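Local atomic coordinates of ABC transporter, substrate binding protein (Agrobacterium tumefaciens, PDB entry 3C9H), a protein that probably binds a solute in the periplasm and delivers it to an ABC transporter for uptake, and also carries a bound magnesium ion. Residues A[34-39]-A[61-66]; A[87-92]-A[269-274]; A[109-114]-A[276-281]; A[118-123]-A[300-305]; A[127-132]-A[262-267]. One frame throughout, in Å; residues are numbered along the deposited sequence.

Contact 1 (A[34-39]-A[61-66]); sequences QTLVVY and IAVHYE
Gln34 enters the pairing through its backbone: Ala62 N donates to Gln34 O at 3.0 Å, nearly along the C=O axis, while Gln34 CB lies beside Ile61 CD1. At Thr35, CG2 stands anti to the backbone N and rests on His64 CB at 3.6 Å; OG1 faces the methyl of Ala62. Leu36 uses both backbone groups. Leu36 N reaches Ala62 O from 30° above the carbonyl plane, and Leu36 O receives His64 N at 2.6 Å with a C=O...N angle of 175°. Bonding to residues on either side of the direct partner is the signature of parallel strands, and the segment axes, 20° apart, agree. With helix 44-57 the two strands form a beta-alpha-beta unit, the building block of the alpha/beta lobes of periplasmic binding proteins. Leu36 CB meets Ile61 CG2 at 4.1 Å on the face covered by Leu276 and Tyr280 of helix 274-285. Val37 points to the other face, its CG2 alongside His64 CB. Val38 N donates to His64 O at 2.8 Å, and Val38 O accepts Glu66 N at 2.9 Å. Val38 crosses Tyr65 obliquely, Val38 CG1 3.9 Å from Tyr65 CD1; the Tyr65 hydroxyl bonds to Leu42 O, between the magnesium ligands Ser41 and Asp43 in sequence. Tyr39 runs beside Glu66, its CD1 4.1 Å from Glu66 CB, with its hydroxyl bonded to Glu80 and the carboxylate of Glu66 salt-bridged to Arg76.

Contact 2 (A[87-92]-A[269-274]); sequences TADFAF and EAAANP
The shortest direct bond here is made by a carboxylate and a backbone amide: Asn273 N donates to Asp89 OD1 at 2.7 Å. The donor stands 48° out of the carboxylate plane, so OD1 is gripped from above. Asp89 and Asn273 run side by side in the same direction, yet their carboxylate and amide planes are turned 86° apart. A water spans this twisted pair, donating to Asp89 OD2 at 2.5 Å and accepting from Asn273 ND2 at 2.9 Å. The second direct bond lies at the other end, where Thr87 N meets Ala270 O at 2.9 Å, again from well above the carbonyl plane. There Thr87 CG2, in the crowded position between the backbone N and the carbonyl carbon, packs on Ala270 CB at 3.7 Å. Between the two bonds Ala271 CA brings its hydrogen toward Ala88 O at 3.4 Å; this buried carbonyl has no conventional donor in the model.

Further out, Val37 N of strand 35-40 donates to Asp89 OD2, and Glu80 holds Thr87 OG1. Asp89 CG is anti to its own carbonyl carbon (chi1 -56°), which turns the carboxylate toward the loop. That loop joins strand 258-268 to helix 274-285, and Asn273 is the N-cap residue of the helix, although its side chain makes no capping bond. With amides, a water and a helix N-terminus gathered round it, the Asp89 carboxylate is probably favoured in its ionised form, and its charge may offset the positive end of the helix dipole.

Contact 3 (A[109-114]-A[276-281]); sequences QRSDLA and LGRRYL
The loop that runs from strand 108-109 to strand 124-125 packs here on helix 274-285, the helix that follows strand 258-268. Arg278 and Leu281, three residues apart and so on one side of the helix, meet Ser111 and Leu113 in the close-packed part. The aliphatic portion of Arg278 passes Ser111, its CG 3.5 Å from Ser111 OG, and Ser111 CB closes in on Leu281 CD2 at 3.9 Å. The Leu113 and Leu281 side chains cross obliquely, with Leu113 CD1 3.7 Å from Leu281 CD2, while Leu113 CD2 approaches Arg278 CB at 4.1 Å.

At the guanidinium tip the fit loosens and turns polar. A bend at chi3 (-147°) carries this group on toward Gln109. Gln109 OE1 lies in plane at the guanidinium edge, 2.6 Å from Arg278 NH2, but the angle is too poor for a hydrogen bond, and the amide and guanidinium planes are 67° apart. Gln109 NE2 is held by Pro268 O. On the exposed side Arg110 NE forms a salt bridge to Asp112 OD1 at 2.8 Å, within the loop itself.

Apolar packing and the methylenes of Arg278 therefore join loop to helix, whereas the cation and the amide oxygen probably contribute mainly electrostatic attraction.

Contact 4 (A[118-123]-A[300-305]); sequences RWPAWA and PAVSPE
Val302 points its branches into a cluster of aromatic and proline side chains. Val302 CG1, anti to the backbone N, takes most of the contacts: it lies 3.9 Å from Trp119 CZ2 and, at the same distance, touches Trp122 CZ2. The two indoles approach differently. Trp119 crosses Val302 at about a right angle, whereas Trp122 and Val302 meet tip to tip, with Val302 CG2 also near Trp122 CH2. Ala123 CB completes the group, 4.0 Å from Val302 CG1, and lies over the centre of one face of the Trp122 ring.

Trp119 starts out away from 300-305, but its CG is anti to the backbone N (chi1 -156°), and this brings the six-membered ring back beside Ser303, whose CA is 3.8 Å from Trp119 CH2. Pro120 CD sits above one face of that indole, toward its rim. The same proline ring also meets the partner loop: Pro120 CG lies 3.6 Å from Val302 O, and Pro120 CD is 4.0 Å from Pro304 CD, the two rings crossing obliquely. Outermost, Pro304 CG touches Arg118 O at 3.6 Å.

Two loops are joined here, one leading into strand 124-125 and the other running between helices 287-296 and 312-319. Ser303 OG accepts from Glu305 N, closing an ST turn within the second loop, and Trp119 NE1 donates to Ala131 O on strand 129-131. The indole nitrogen is thus satisfied by the sheet, and what holds loop to loop is dispersion and shape fit among apolar carbons, without direct polar bonds between them.

Contact 5 (A[127-132]-A[262-267]); sequences NTAYAL and SRIGLV
Strands 129-131 and 264-267 pair antiparallel, their axes 155° apart, inside the alpha/beta fold of a periplasmic binding protein; a classic beta bulge at Thr128 and Ala129 faces strand 124-125.

Backbone bonds come first. Tyr130 and Gly265 form a hydrogen-bonded pair: Tyr130 N donates to Gly265 O at 3.0 Å and Gly265 N returns to Tyr130 O at 2.9 Å, both in the carbonyl plane. Leu132 N meets Arg263 O at 2.7 Å, nearly along the C=O axis. Weaker CA-H...O contacts fill in, the shortest from Ile264 CA to Tyr130 O at 3.2 Å.

Apolar contacts line the face of Ala131 and Ile264, where Ile264 CG2, anti to the backbone N, touches Ala129 CB at 3.8 Å. On the other face Leu132 CD1 lies over the backbone of Gly265, 4.0 Å from its N.

The polar ends find partners beyond the two strands: Arg263 is salt-bridged to Glu135, bonds a citrate probably from the crystallisation liquor, and lies near Ser41 of the magnesium site. Tyr130 OH is bonded to Ser111 O.

Beyond Leu266, a water replaces direct pairing, donating to Thr128 O at 2.6 Å and accepting from Val267 N at 3.0 Å.

Contact 5 is wholly buried and lies closest to the centre of the chain, about 12 Å away; contact 2 is also buried but farther out, and contacts 1, 3 and 4 are partly exposed. Strands link three of them: 35-40 of contact 1 neighbours 90-93 of contact 2, which neighbours 258-268 of contact 5. Helix 274-285, entered through contact 2, packs on the strand of contact 1 and on the loop of contact 3. Contact 4 touches contact 5 at strand 129-131. Chemistry follows position: backbone bonding dominates contacts 1 and 5, a carboxylate organises contact 2, contact 3 mixes leucines with charge, and contact 4 relies on indoles and prolines.

Contact 1 (A[34-39]-A[61-66])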
# COMPACT_ATOMS: atom_id res chain seq x y z
N GLN A 34 23.14 3.18 18.47
CA GLN A 34 22.84 2.57 17.16
C GLN A 34 21.42 2.90 16.73
O GLN A 34 20.46 2.54 17.42
CB GLN A 34 23.06 1.05 17.20
CG GLN A 34 24.45 0.58 16.74
CD GLN A 34 24.43 -0.88 16.28
OE1 GLN A 34 24.31 -1.81 17.10
NE2 GLN A 34 24.55 -1.09 14.97
N THR A 35 21.29 3.61 15.62
CA THR A 35 20.01 4.03 15.10
C THR A 35 19.70 3.32 13.77
O THR A 35 20.48 3.38 12.80
CB THR A 35 19.95 5.57 14.96
OG1 THR A 35 20.27 6.17 16.23
CG2 THR A 35 18.59 6.07 14.51
N LEU A 36 18.57 2.63 13.75
CA LEU A 36 17.95 2.09 12.53
C LEU A 36 17.23 3.20 11.78
O LEU A 36 16.40 3.93 12.34
CB LEU A 36 16.94 0.99 12.90
CG LEU A 36 16.08 0.44 11.77
CD1 LEU A 36 16.93 -0.50 10.86
CD2 LEU A 36 14.86 -0.24 12.34
N VAL A 37 17.55 3.33 10.50
CA VAL A 37 16.87 4.30 9.67
C VAL A 37 15.93 3.54 8.72
O VAL A 37 16.35 2.64 8.00
CB VAL A 37 17.84 5.17 8.87
CG1 VAL A 37 17.08 6.10 7.95
CG2 VAL A 37 18.75 6.00 9.85
N VAL A 38 14.66 3.94 8.73
CA VAL A 38 13.61 3.30 7.90
C VAL A 38 12.99 4.34 6.97
O VAL A 38 12.56 5.39 7.42
CB VAL A 38 12.50 2.67 8.83
CG1 VAL A 38 11.38 2.03 8.01
CG2 VAL A 38 13.12 1.69 9.86
N TYR A 39 12.96 4.07 5.66
CA TYR A 39 12.05 4.78 4.75
C TYR A 39 10.83 3.91 4.47
O TYR A 39 10.96 2.81 3.92
CB TYR A 39 12.68 5.14 3.41
CG TYR A 39 13.96 5.95 3.49
CD1 TYR A 39 14.37 6.57 4.66
CD2 TYR A 39 14.76 6.08 2.34
CE1 TYR A 39 15.57 7.30 4.69
CE2 TYR A 39 15.92 6.77 2.36
CZ TYR A 39 16.33 7.39 3.54
OH TYR A 39 17.51 8.09 3.53
N ILE A 61 18.31 -0.47 20.52
CA ILE A 61 18.22 0.12 19.18
C ILE A 61 17.27 1.30 19.10
O ILE A 61 16.08 1.14 19.36
CB ILE A 61 17.82 -0.94 18.11
CG1 ILE A 61 18.78 -2.14 18.16
CG2 ILE A 61 17.81 -0.29 16.71
CD1 ILE A 61 20.25 -1.75 17.97
N ALA A 62 17.79 2.46 18.71
CA ALA A 62 16.98 3.62 18.37
C ALA A 62 16.40 3.42 16.96
O ALA A 62 17.01 2.73 16.15
CB ALA A 62 17.82 4.90 18.42
N VAL A 63 15.22 3.98 16.71
CA VAL A 63 14.55 3.87 15.39
C VAL A 63 14.23 5.25 14.85
O VAL A 63 13.50 6.02 15.46
CB VAL A 63 13.26 3.03 15.46
CG1 VAL A 63 12.58 2.96 14.10
CG2 VAL A 63 13.57 1.63 15.98
N HIS A 64 14.81 5.55 13.70
CA HIS A 64 14.56 6.76 12.95
C HIS A 64 13.62 6.43 11.77
O HIS A 64 14.05 5.86 10.74
CB HIS A 64 15.90 7.30 12.48
CG HIS A 64 15.83 8.60 11.75
ND1 HIS A 64 15.12 8.76 10.58
CD2 HIS A 64 16.44 9.78 11.98
CE1 HIS A 64 15.26 10.00 10.15
NE2 HIS A 64 16.07 10.64 10.97
N TYR A 65 12.35 6.76 11.94
CA TYR A 65 11.30 6.33 11.04
C TYR A 65 10.86 7.48 10.18
O TYR A 65 10.33 8.46 10.69
CB TYR A 65 10.09 5.78 11.83
CG TYR A 65 9.03 5.12 10.98
CD1 TYR A 65 9.11 3.75 10.66
CD2 TYR A 65 7.93 5.85 10.49
CE1 TYR A 65 8.10 3.12 9.90
CE2 TYR A 65 6.93 5.22 9.71
CZ TYR A 65 7.04 3.85 9.42
OH TYR A 65 6.05 3.22 8.64
N GLU A 66 11.06 7.34 8.87
CA GLU A 66 10.62 8.33 7.89
C GLU A 66 9.46 7.82 7.05
O GLU A 66 9.58 6.88 6.26
CB GLU A 66 11.78 8.77 6.97
CG GLU A 66 13.02 9.17 7.71
CD GLU A 66 13.83 10.27 7.01
OE1 GLU A 66 13.32 10.94 6.08
OE2 GLU A 66 15.00 10.48 7.43

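Contact 2 (A[87-92]-A[269-274])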
# COMPACT_ATOMS: atom_id res chain seq x y z
N THR A 87 22.21 5.30 2.73
CA THR A 87 20.78 5.46 2.59
C THR A 87 20.11 4.70 3.74
O THR A 87 20.78 4.29 4.69
CB THR A 87 20.30 5.04 1.15
OG1 THR A 87 18.98 5.51 0.89
CG2 THR A 87 20.35 3.52 0.92
N ALA A 88 18.80 4.51 3.66
CA ALA A 88 18.05 3.80 4.70
C ALA A 88 18.58 2.38 4.90
O ALA A 88 19.17 1.77 3.99
CB ALA A 88 16.56 3.74 4.33
N ASP A 89 18.33 1.85 6.09
CA ASP A 89 18.68 0.48 6.41
C ASP A 89 17.57 -0.51 6.01
O ASP A 89 17.83 -1.71 5.87
CB ASP A 89 18.96 0.39 7.90
CG ASP A 89 20.05 1.37 8.35
OD1 ASP A 89 21.03 1.49 7.62
OD2 ASP A 89 19.92 2.02 9.41
N PHE A 90 16.34 0.01 5.89
CA PHE A 90 15.13 -0.74 5.53
C PHE A 90 14.19 0.16 4.73
O PHE A 90 13.92 1.31 5.12
CB PHE A 90 14.42 -1.28 6.78
CG PHE A 90 13.32 -2.27 6.49
CD1 PHE A 90 13.57 -3.47 5.85
CD2 PHE A 90 12.03 -2.00 6.86
CE1 PHE A 90 12.52 -4.36 5.58
CE2 PHE A 90 10.99 -2.89 6.61
CZ PHE A 90 11.25 -4.07 5.96
N ALA A 91 13.72 -0.35 3.58
CA ALA A 91 12.77 0.32 2.74
C ALA A 91 11.52 -0.52 2.73
O ALA A 91 11.57 -1.72 2.43
CB ALA A 91 13.31 0.50 1.31
N PHE A 92 10.39 0.10 3.03
CA PHE A 92 9.12 -0.62 3.15
C PHE A 92 8.03 0.15 2.40
O PHE A 92 7.66 1.27 2.80
CB PHE A 92 8.80 -0.76 4.64
CG PHE A 92 7.59 -1.64 4.95
CD1 PHE A 92 7.53 -2.93 4.49
CD2 PHE A 92 6.56 -1.17 5.77
CE1 PHE A 92 6.46 -3.75 4.78
CE2 PHE A 92 5.49 -2.00 6.07
CZ PHE A 92 5.45 -3.29 5.56
N GLU A 269 21.27 -1.72 -0.66
CA GLU A 269 22.69 -1.95 -0.84
C GLU A 269 23.56 -0.94 -0.08
O GLU A 269 24.60 -1.32 0.49
CB GLU A 269 23.01 -1.88 -2.34
CG GLU A 269 24.41 -2.29 -2.69
CD GLU A 269 25.40 -1.15 -2.67
OE1 GLU A 269 24.97 0.03 -2.60
OE2 GLU A 269 26.63 -1.43 -2.75
N ALA A 270 23.13 0.33 -0.04
CA ALA A 270 23.89 1.43 0.59
C ALA A 270 23.47 1.74 2.02
O ALA A 270 23.77 2.82 2.56
CB ALA A 270 23.78 2.66 -0.25
N ALA A 271 22.77 0.81 2.65
CA ALA A 271 22.43 0.91 4.06
C ALA A 271 23.67 1.22 4.88
O ALA A 271 24.72 0.62 4.64
CB ALA A 271 21.81 -0.39 4.54
N ALA A 272 23.54 2.15 5.83
CA ALA A 272 24.62 2.41 6.76
C ALA A 272 24.72 1.27 7.76
O ALA A 272 25.80 0.91 8.22
CB ALA A 272 24.40 3.74 7.45
N ASN A 273 23.57 0.70 8.11
CA ASN A 273 23.51 -0.39 9.07
C ASN A 273 22.64 -1.54 8.55
O ASN A 273 21.55 -1.76 9.04
CB ASN A 273 22.98 0.15 10.40
CG ASN A 273 24.08 0.84 11.21
OD1 ASN A 273 24.87 0.16 11.87
ND2 ASN A 273 24.14 2.16 11.14
N PRO A 274 23.15 -2.28 7.56
CA PRO A 274 22.35 -3.33 6.96
C PRO A 274 21.95 -4.41 7.96
O PRO A 274 20.89 -5.01 7.83
CB PRO A 274 23.25 -3.89 5.85
CG PRO A 274 24.64 -3.49 6.20
CD PRO A 274 24.50 -2.18 6.95
O HOH W 1 21.67 3.52 10.40

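Contact 3 (A[109-114]-A[276-281])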
# COMPACT_ATOMS: atom_id res chain seq x y z
N GLN A 109 20.15 -5.34 -1.36
CA GLN A 109 21.08 -6.43 -1.09
C GLN A 109 20.31 -7.61 -0.49
O GLN A 109 19.26 -7.43 0.12
CB GLN A 109 22.24 -5.98 -0.18
CG GLN A 109 21.82 -5.44 1.18
CD GLN A 109 23.03 -5.09 2.04
OE1 GLN A 109 23.71 -5.98 2.51
NE2 GLN A 109 23.28 -3.81 2.23
N ARG A 110 20.84 -8.81 -0.71
CA ARG A 110 20.21 -10.05 -0.31
C ARG A 110 20.15 -10.13 1.21
O ARG A 110 21.09 -9.71 1.92
CB ARG A 110 20.99 -11.24 -0.89
CG ARG A 110 20.38 -12.59 -0.67
CD ARG A 110 21.23 -13.71 -1.34
NE ARG A 110 20.57 -15.03 -1.32
CZ ARG A 110 19.90 -15.56 -2.34
NH1 ARG A 110 19.76 -14.91 -3.50
NH2 ARG A 110 19.36 -16.76 -2.20
N SER A 111 19.05 -10.67 1.69
CA SER A 111 18.84 -10.88 3.11
C SER A 111 18.49 -12.34 3.35
O SER A 111 17.33 -12.73 3.20
CB SER A 111 17.71 -10.00 3.62
OG SER A 111 18.06 -8.65 3.55
N ASP A 112 19.49 -13.13 3.73
CA ASP A 112 19.32 -14.56 4.00
C ASP A 112 18.98 -14.73 5.45
O ASP A 112 19.88 -14.71 6.30
CB ASP A 112 20.59 -15.35 3.67
CG ASP A 112 20.87 -15.39 2.20
OD1 ASP A 112 19.91 -15.39 1.42
OD2 ASP A 112 22.07 -15.43 1.83
N LEU A 113 17.70 -14.93 5.73
CA LEU A 113 17.21 -14.89 7.10
C LEU A 113 16.56 -16.20 7.52
O LEU A 113 16.38 -17.11 6.71
CB LEU A 113 16.21 -13.74 7.28
CG LEU A 113 16.77 -12.33 7.04
CD1 LEU A 113 15.67 -11.24 6.86
CD2 LEU A 113 17.71 -11.98 8.16
N ALA A 114 16.20 -16.23 8.80
CA ALA A 114 15.51 -17.35 9.47
C ALA A 114 14.29 -17.85 8.71
O ALA A 114 14.20 -19.01 8.41
CB ALA A 114 15.09 -16.89 10.88
N LEU A 276 21.08 -3.95 11.11
CA LEU A 276 19.88 -3.50 11.82
C LEU A 276 18.65 -3.59 10.91
O LEU A 276 17.56 -4.00 11.34
CB LEU A 276 20.07 -2.08 12.35
CG LEU A 276 21.04 -1.91 13.51
CD1 LEU A 276 20.94 -0.49 13.99
CD2 LEU A 276 20.79 -2.92 14.63
N GLY A 277 18.84 -3.23 9.64
CA GLY A 277 17.83 -3.38 8.62
C GLY A 277 17.32 -4.80 8.51
O GLY A 277 16.09 -5.02 8.47
N ARG A 278 18.23 -5.78 8.44
CA ARG A 278 17.85 -7.18 8.40
C ARG A 278 17.15 -7.62 9.68
O ARG A 278 16.24 -8.49 9.63
CB ARG A 278 19.05 -8.08 8.17
CG ARG A 278 19.44 -8.15 6.76
CD ARG A 278 20.54 -9.11 6.54
NE ARG A 278 21.32 -8.58 5.45
CZ ARG A 278 22.47 -7.94 5.56
NH1 ARG A 278 23.11 -7.83 6.70
NH2 ARG A 278 23.03 -7.49 4.48
N ARG A 279 17.56 -7.06 10.80
CA ARG A 279 16.92 -7.38 12.08
C ARG A 279 15.46 -6.95 12.08
O ARG A 279 14.58 -7.68 12.57
CB ARG A 279 17.63 -6.71 13.27
CG ARG A 279 17.47 -7.57 14.53
CD ARG A 279 17.98 -6.93 15.78
NE ARG A 279 19.42 -6.74 15.73
CZ ARG A 279 20.15 -6.22 16.72
NH1 ARG A 279 19.58 -5.81 17.85
NH2 ARG A 279 21.46 -6.07 16.55
N TYR A 280 15.22 -5.74 11.59
CA TYR A 280 13.87 -5.19 11.47
C TYR A 280 13.04 -6.02 10.47
O TYR A 280 11.89 -6.40 10.75
CB TYR A 280 13.99 -3.76 11.00
CG TYR A 280 12.78 -2.90 11.17
CD1 TYR A 280 12.42 -2.39 12.42
CD2 TYR A 280 12.02 -2.52 10.08
CE1 TYR A 280 11.31 -1.54 12.58
CE2 TYR A 280 10.91 -1.65 10.22
CZ TYR A 280 10.57 -1.18 11.48
OH TYR A 280 9.47 -0.34 11.62
N LEU A 281 13.62 -6.31 9.32
CA LEU A 281 12.96 -7.21 8.35
C LEU A 281 12.59 -8.56 8.97
O LEU A 281 11.46 -9.03 8.86
CB LEU A 281 13.86 -7.40 7.13
CG LEU A 281 13.37 -8.35 6.06
CD1 LEU A 281 11.90 -8.03 5.59
CD2 LEU A 281 14.36 -8.37 4.89

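Contact 4 (A[118-123]-A[300-305])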
# COMPACT_ATOMS: atom_id res chain seq x y z
N ARG A 118 11.17 -20.69 4.09
CA ARG A 118 9.76 -21.04 4.29
C ARG A 118 8.76 -19.93 3.98
O ARG A 118 7.54 -20.14 4.08
CB ARG A 118 9.57 -21.51 5.72
CG ARG A 118 10.19 -22.88 5.89
CD ARG A 118 9.70 -23.53 7.09
NE ARG A 118 10.52 -23.17 8.20
CZ ARG A 118 11.38 -23.99 8.82
NH1 ARG A 118 11.55 -25.25 8.45
NH2 ARG A 118 12.08 -23.52 9.83
N TRP A 119 9.26 -18.76 3.59
CA TRP A 119 8.41 -17.63 3.21
C TRP A 119 7.66 -18.03 1.95
O TRP A 119 8.25 -18.65 1.07
CB TRP A 119 9.23 -16.36 2.98
CG TRP A 119 8.38 -15.13 3.18
CD1 TRP A 119 7.98 -14.26 2.24
CD2 TRP A 119 7.81 -14.70 4.41
NE1 TRP A 119 7.18 -13.28 2.79
CE2 TRP A 119 7.07 -13.52 4.13
CE3 TRP A 119 7.85 -15.17 5.71
CZ2 TRP A 119 6.37 -12.84 5.11
CZ3 TRP A 119 7.16 -14.48 6.70
CH2 TRP A 119 6.44 -13.33 6.40
N PRO A 120 6.35 -17.73 1.86
CA PRO A 120 5.63 -18.13 0.66
C PRO A 120 6.39 -17.71 -0.59
O PRO A 120 6.90 -16.59 -0.66
CB PRO A 120 4.29 -17.43 0.81
CG PRO A 120 4.10 -17.40 2.29
CD PRO A 120 5.45 -17.07 2.81
N ALA A 121 6.48 -18.62 -1.56
CA ALA A 121 7.33 -18.44 -2.73
C ALA A 121 6.94 -17.22 -3.57
O ALA A 121 7.80 -16.48 -4.08
CB ALA A 121 7.33 -19.74 -3.59
N TRP A 122 5.64 -17.00 -3.72
CA TRP A 122 5.14 -15.82 -4.42
C TRP A 122 5.62 -14.50 -3.78
O TRP A 122 5.68 -13.48 -4.44
CB TRP A 122 3.61 -15.83 -4.46
CG TRP A 122 2.91 -15.61 -3.16
CD1 TRP A 122 2.41 -16.58 -2.33
CD2 TRP A 122 2.56 -14.35 -2.56
NE1 TRP A 122 1.81 -16.00 -1.24
CE2 TRP A 122 1.89 -14.64 -1.36
CE3 TRP A 122 2.76 -13.01 -2.91
CZ2 TRP A 122 1.41 -13.64 -0.52
CZ3 TRP A 122 2.33 -12.03 -2.06
CH2 TRP A 122 1.64 -12.34 -0.89
N ALA A 123 5.92 -14.56 -2.49
CA ALA A 123 6.20 -13.39 -1.67
C ALA A 123 7.70 -13.16 -1.46
O ALA A 123 8.11 -12.34 -0.63
CB ALA A 123 5.46 -13.50 -0.32
N PRO A 300 -3.65 -7.66 6.91
CA PRO A 300 -3.56 -9.12 6.86
C PRO A 300 -2.14 -9.67 6.61
O PRO A 300 -1.38 -9.12 5.79
CB PRO A 300 -4.55 -9.50 5.76
CG PRO A 300 -5.53 -8.32 5.73
CD PRO A 300 -4.64 -7.15 5.93
N ALA A 301 -1.81 -10.71 7.35
CA ALA A 301 -0.47 -11.30 7.41
C ALA A 301 -0.23 -12.28 6.25
O ALA A 301 -1.17 -12.90 5.73
CB ALA A 301 -0.28 -12.03 8.76
N VAL A 302 1.04 -12.39 5.87
CA VAL A 302 1.52 -13.36 4.88
C VAL A 302 2.24 -14.57 5.54
O VAL A 302 2.38 -15.62 4.90
CB VAL A 302 2.46 -12.63 3.87
CG1 VAL A 302 3.22 -13.60 2.98
CG2 VAL A 302 1.66 -11.66 3.02
N SER A 303 2.68 -14.46 6.79
CA SER A 303 3.49 -15.51 7.41
C SER A 303 2.72 -16.82 7.49
O SER A 303 1.58 -16.82 7.94
CB SER A 303 3.92 -15.16 8.83
OG SER A 303 4.37 -16.35 9.50
N PRO A 304 3.36 -17.95 7.10
CA PRO A 304 2.66 -19.22 7.22
C PRO A 304 2.48 -19.64 8.70
O PRO A 304 1.76 -20.60 8.99
CB PRO A 304 3.57 -20.19 6.45
CG PRO A 304 4.94 -19.61 6.51
CD PRO A 304 4.73 -18.10 6.58
N GLU A 305 3.11 -18.93 9.62
CA GLU A 305 2.94 -19.16 11.05
C GLU A 305 1.75 -18.47 11.70
O GLU A 305 1.47 -18.72 12.88
CB GLU A 305 4.18 -18.70 11.80
CG GLU A 305 5.44 -19.39 11.37
CD GLU A 305 6.60 -18.99 12.26
OE1 GLU A 305 7.08 -17.83 12.15
OE2 GLU A 305 6.99 -19.82 13.09

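Contact 5 (A[127-132]-A[262-267])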
# COMPACT_ATOMS: atom_id res chain seq x y z
N ASN A 127 15.43 -13.79 -2.09
CA ASN A 127 15.79 -13.54 -0.69
C ASN A 127 16.16 -12.06 -0.44
O ASN A 127 16.82 -11.72 0.54
CB ASN A 127 16.94 -14.47 -0.26
CG ASN A 127 16.46 -15.81 0.28
OD1 ASN A 127 17.20 -16.47 1.02
ND2 ASN A 127 15.26 -16.23 -0.06
N THR A 128 15.64 -11.19 -1.31
CA THR A 128 16.03 -9.79 -1.37
C THR A 128 14.86 -8.84 -1.10
O THR A 128 14.95 -8.00 -0.21
CB THR A 128 16.68 -9.46 -2.75
OG1 THR A 128 17.85 -10.27 -2.91
CG2 THR A 128 17.12 -7.97 -2.81
N ALA A 129 13.79 -8.97 -1.89
CA ALA A 129 12.51 -8.28 -1.72
C ALA A 129 11.44 -9.26 -1.23
O ALA A 129 11.19 -10.33 -1.87
CB ALA A 129 12.07 -7.67 -3.03
N TYR A 130 10.82 -8.93 -0.11
CA TYR A 130 9.81 -9.77 0.51
C TYR A 130 8.48 -9.04 0.63
O TYR A 130 8.41 -7.94 1.19
CB TYR A 130 10.25 -10.16 1.91
CG TYR A 130 11.52 -10.99 1.99
CD1 TYR A 130 11.45 -12.36 2.00
CD2 TYR A 130 12.79 -10.39 2.11
CE1 TYR A 130 12.61 -13.16 2.10
CE2 TYR A 130 13.95 -11.18 2.20
CZ TYR A 130 13.84 -12.56 2.20
OH TYR A 130 14.94 -13.35 2.31
N ALA A 131 7.43 -9.68 0.16
CA ALA A 131 6.06 -9.21 0.34
C ALA A 131 5.65 -9.57 1.74
O ALA A 131 5.73 -10.75 2.13
CB ALA A 131 5.11 -9.89 -0.66
N LEU A 132 5.16 -8.61 2.50
CA LEU A 132 4.91 -8.83 3.95
C LEU A 132 3.47 -8.72 4.45
O LEU A 132 3.20 -9.06 5.62
CB LEU A 132 5.81 -7.88 4.77
CG LEU A 132 7.31 -8.04 4.50
CD1 LEU A 132 8.11 -6.85 5.11
CD2 LEU A 132 7.81 -9.38 5.04
N SER A 262 0.74 -6.08 -1.68
CA SER A 262 1.50 -6.56 -0.53
C SER A 262 2.63 -5.59 -0.33
O SER A 262 3.35 -5.31 -1.28
CB SER A 262 2.08 -7.94 -0.84
OG SER A 262 1.08 -8.93 -1.04
N ARG A 263 2.82 -5.07 0.89
CA ARG A 263 3.95 -4.19 1.17
C ARG A 263 5.25 -4.99 1.04
O ARG A 263 5.36 -6.12 1.55
CB ARG A 263 3.84 -3.59 2.58
CG ARG A 263 2.71 -2.62 2.71
CD ARG A 263 2.52 -2.10 4.11
NE ARG A 263 1.19 -1.52 4.14
CZ ARG A 263 0.89 -0.28 3.83
NH1 ARG A 263 1.83 0.64 3.60
NH2 ARG A 263 -0.38 0.07 3.81
N ILE A 264 6.22 -4.42 0.36
CA ILE A 264 7.50 -5.08 0.10
C ILE A 264 8.61 -4.44 0.91
O ILE A 264 8.78 -3.21 0.88
CB ILE A 264 7.83 -5.06 -1.41
CG1 ILE A 264 6.90 -5.99 -2.21
CG2 ILE A 264 9.32 -5.46 -1.68
CD1 ILE A 264 7.25 -5.97 -3.72
N GLY A 265 9.31 -5.27 1.66
CA GLY A 265 10.46 -4.86 2.42
C GLY A 265 11.75 -5.36 1.81
O GLY A 265 11.83 -6.47 1.31
N LEU A 266 12.77 -4.52 1.88
CA LEU A 266 14.14 -4.85 1.42
C LEU A 266 15.15 -3.98 2.17
O LEU A 266 14.78 -2.95 2.72
CB LEU A 266 14.27 -4.65 -0.09
CG LEU A 266 14.06 -3.25 -0.68
CD1 LEU A 266 15.34 -2.40 -0.51
CD2 LEU A 266 13.62 -3.29 -2.19
N VAL A 267 16.40 -4.43 2.20
CA VAL A 267 17.52 -3.72 2.78
C VAL A 267 18.31 -3.16 1.62
O VAL A 267 18.78 -3.92 0.78
CB VAL A 267 18.44 -4.67 3.59
CG1 VAL A 267 19.73 -3.95 4.01
CG2 VAL A 267 17.68 -5.25 4.78
O HOH W 2 16.89 -7.25 1.33